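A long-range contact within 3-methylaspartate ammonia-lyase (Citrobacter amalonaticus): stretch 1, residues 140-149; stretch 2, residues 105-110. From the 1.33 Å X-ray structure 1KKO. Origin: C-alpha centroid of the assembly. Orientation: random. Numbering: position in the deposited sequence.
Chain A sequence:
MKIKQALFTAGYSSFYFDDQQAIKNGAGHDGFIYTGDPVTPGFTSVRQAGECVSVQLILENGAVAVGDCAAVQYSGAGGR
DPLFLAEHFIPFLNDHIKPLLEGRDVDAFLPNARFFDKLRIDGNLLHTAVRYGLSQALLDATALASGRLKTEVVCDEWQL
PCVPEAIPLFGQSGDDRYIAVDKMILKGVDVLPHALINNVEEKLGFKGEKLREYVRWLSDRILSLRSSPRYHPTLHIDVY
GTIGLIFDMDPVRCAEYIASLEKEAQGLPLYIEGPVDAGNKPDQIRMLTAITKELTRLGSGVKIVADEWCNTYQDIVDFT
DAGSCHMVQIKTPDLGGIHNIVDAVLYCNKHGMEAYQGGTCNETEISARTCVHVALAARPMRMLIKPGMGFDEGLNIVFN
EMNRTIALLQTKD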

# COMPACT_ATOMS: atom_id res chain seq x y z
N ASP A 140 5.97 19.99 1.21
CA ASP A 140 6.33 19.56 -0.12
C ASP A 140 6.47 20.78 -1.04
O ASP A 140 7.35 20.78 -1.91
CB ASP A 140 5.27 18.59 -0.65
CG ASP A 140 5.77 17.69 -1.76
OD1 ASP A 140 6.94 17.23 -1.70
OD2 ASP A 140 4.98 17.37 -2.67
N ALA A 141 5.62 21.79 -0.86
CA ALA A 141 5.70 23.01 -1.68
C ALA A 141 7.02 23.76 -1.46
O ALA A 141 7.69 24.14 -2.41
CB ALA A 141 4.54 23.91 -1.41
N THR A 142 7.41 23.93 -0.21
CA THR A 142 8.67 24.60 0.10
C THR A 142 9.83 23.83 -0.51
O THR A 142 10.76 24.42 -1.09
CB THR A 142 8.81 24.75 1.61
OG1 THR A 142 7.76 25.59 2.09
CG2 THR A 142 10.12 25.44 1.99
N ALA A 143 9.77 22.51 -0.43
CA ALA A 143 10.78 21.66 -1.04
C ALA A 143 10.86 21.86 -2.56
O ALA A 143 11.93 22.17 -3.11
CB ALA A 143 10.50 20.21 -0.71
N LEU A 144 9.73 21.72 -3.23
CA LEU A 144 9.67 21.81 -4.69
C LEU A 144 9.97 23.21 -5.22
O LEU A 144 10.37 23.38 -6.37
CB LEU A 144 8.31 21.33 -5.19
CG LEU A 144 8.10 19.81 -5.09
CD1 LEU A 144 6.62 19.47 -5.19
CD2 LEU A 144 8.92 19.07 -6.15
N ALA A 145 9.76 24.21 -4.38
CA ALA A 145 10.02 25.60 -4.74
C ALA A 145 11.50 25.92 -4.70
O ALA A 145 11.94 26.88 -5.33
CB ALA A 145 9.32 26.51 -3.77
N SER A 146 12.28 25.12 -3.99
CA SER A 146 13.68 25.44 -3.70
C SER A 146 14.71 24.37 -4.03
O SER A 146 15.87 24.49 -3.62
CB SER A 146 13.79 25.77 -2.22
OG SER A 146 13.41 24.66 -1.42
N GLY A 147 14.32 23.34 -4.76
CA GLY A 147 15.25 22.28 -5.11
C GLY A 147 15.76 21.49 -3.92
O GLY A 147 16.87 20.95 -3.96
N ARG A 148 14.96 21.42 -2.87
CA ARG A 148 15.33 20.65 -1.69
C ARG A 148 14.39 19.48 -1.52
O ARG A 148 13.29 19.49 -2.02
CB ARG A 148 15.24 21.51 -0.43
CG ARG A 148 16.35 22.53 -0.30
CD ARG A 148 16.23 23.38 0.96
NE ARG A 148 15.09 24.28 0.88
CZ ARG A 148 14.65 25.05 1.87
NH1 ARG A 148 15.26 25.02 3.04
NH2 ARG A 148 13.63 25.86 1.70
N LEU A 149 14.86 18.47 -0.79
CA LEU A 149 13.98 17.39 -0.38
C LEU A 149 13.20 17.87 0.84
O LEU A 149 13.66 18.76 1.57
CB LEU A 149 14.78 16.17 0.02
CG LEU A 149 15.81 15.71 -1.01
CD1 LEU A 149 16.45 14.43 -0.57
CD2 LEU A 149 15.18 15.56 -2.39
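Stretch 2, residues 105-110: DVDAFL

Stretch 2 (residues 105-110) lies as an irregular segment, without regular helix or strand, across the last turns of the helix in stretch 1. The contact is compact, burying 282 Å² over both sides, and centres on Thr142; Thr142 CA lies 5.1 Å from Val106 CA, the closest CA pair of the two stretches.

Asp105 makes no contact with the helix but helps to shape the segment that does: its OD1 accepts a hydrogen bond from the backbone N of Asp107 (2.9 Å), closing a small local turn around Val106. Val106 follows with phi/psi of -121/19° and its CA-to-CB bond directed toward the helix. In the m rotamer its methyls pack on two alanines one helical turn apart: Val106 CG1 is 3.9 Å from Ala141 CB, while Val106 CG2 lies 4.0 Å from Ala145 CB and 4.1 Å from Ala141 CB. The valine side chain thus meets the helix through two alanine methyls. The carbonyl of the same residue faces Thr142, where Val106 O is 2.8 Å from Thr142 OG1, within hydrogen-bonding distance, and 3.2 Å from Thr142 CA in a CA-H...O contact.

At Asp107 the backbone turns to helix-like angles (-60/-29°), and the CB points away from stretch 1 although the end of the side chain comes nearer. Its carbonyl faces stretch 1: Asp107 O lies 3.4 Å from Thr142 CG2, and 3.8 Å from Arg148 NH2, near the plane of the guanidinium at its edge. Water 1 fills the space between, 2.8 Å from both Asp107 O and Thr142 O, and accepts a hydrogen bond from Arg148 NH2 (3.0 Å). The arginine is steadied from its own stretch, as Arg148 NE donates to Ser146 OG (2.9 Å) and Ser146 OG in turn donates to Thr142 O (2.7 Å). Water 2 sits 2.7 Å from Asp107 OD1 and reaches Ala145 O by a weak 3.5 Å bond.

Ala108 is extended (-120/162°) and turns its methyl away, but its carbonyl comes back to the threonine, with Ala108 O 3.1 Å from Thr142 OG1. That hydroxyl therefore has two carbonyls close by, and the geometry does not settle which receives its proton. Phe109 passes the same hydroxyl, with Phe109 CB 3.7 Å from Thr142 OG1; Phe109 N is 3.5 Å from Thr142 OG1, at too poor an angle for a hydrogen bond. The CA-to-CB bond of Phe109 points sideways and its ring leads away from stretch 1. Leu110, in helical conformation, is clear of the contact.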

# COMPACT_ATOMS: atom_id res chain seq x y z
N ASP A 105 2.98 32.57 -0.40
CA ASP A 105 4.38 32.29 -0.63
C ASP A 105 4.79 31.03 0.12
O ASP A 105 4.41 30.83 1.27
CB ASP A 105 5.26 33.46 -0.21
CG ASP A 105 6.63 33.34 -0.78
OD1 ASP A 105 7.47 32.71 -0.13
OD2 ASP A 105 6.94 33.79 -1.91
N VAL A 106 5.60 30.19 -0.53
CA VAL A 106 6.04 28.93 0.07
C VAL A 106 7.55 28.83 0.17
O VAL A 106 8.09 27.76 0.32
CB VAL A 106 5.46 27.69 -0.69
CG1 VAL A 106 3.98 27.62 -0.52
CG2 VAL A 106 5.85 27.74 -2.15
N ASP A 107 8.26 29.96 0.10
CA ASP A 107 9.71 29.88 0.23
C ASP A 107 10.11 29.30 1.58
O ASP A 107 11.16 28.70 1.70
CB ASP A 107 10.36 31.24 0.07
CG ASP A 107 10.43 31.67 -1.37
OD1 ASP A 107 10.09 30.87 -2.27
OD2 ASP A 107 10.85 32.81 -1.69
N ALA A 108 9.28 29.51 2.59
CA ALA A 108 9.47 28.89 3.89
C ALA A 108 8.25 28.04 4.20
O ALA A 108 7.17 28.24 3.63
CB ALA A 108 9.67 29.96 4.96
N PHE A 109 8.43 27.14 5.15
CA PHE A 109 7.38 26.22 5.58
C PHE A 109 6.71 26.58 6.90
O PHE A 109 5.49 26.61 6.99
CB PHE A 109 7.97 24.83 5.69
CG PHE A 109 7.09 23.83 6.40
CD1 PHE A 109 5.85 23.51 5.90
CD2 PHE A 109 7.53 23.18 7.53
CE1 PHE A 109 5.05 22.58 6.54
CE2 PHE A 109 6.74 22.25 8.16
CZ PHE A 109 5.50 21.95 7.66
N LEU A 110 7.51 26.88 7.91
CA LEU A 110 6.97 27.02 9.26
C LEU A 110 5.90 28.09 9.45
O LEU A 110 4.90 27.82 10.09
CB LEU A 110 8.10 27.24 10.27
CG LEU A 110 8.57 26.00 11.04
CD1 LEU A 110 9.76 26.36 11.91
CD2 LEU A 110 7.44 25.43 11.91
O HOH W 1 11.73 27.00 -0.39
O HOH W 2 11.90 28.91 -2.53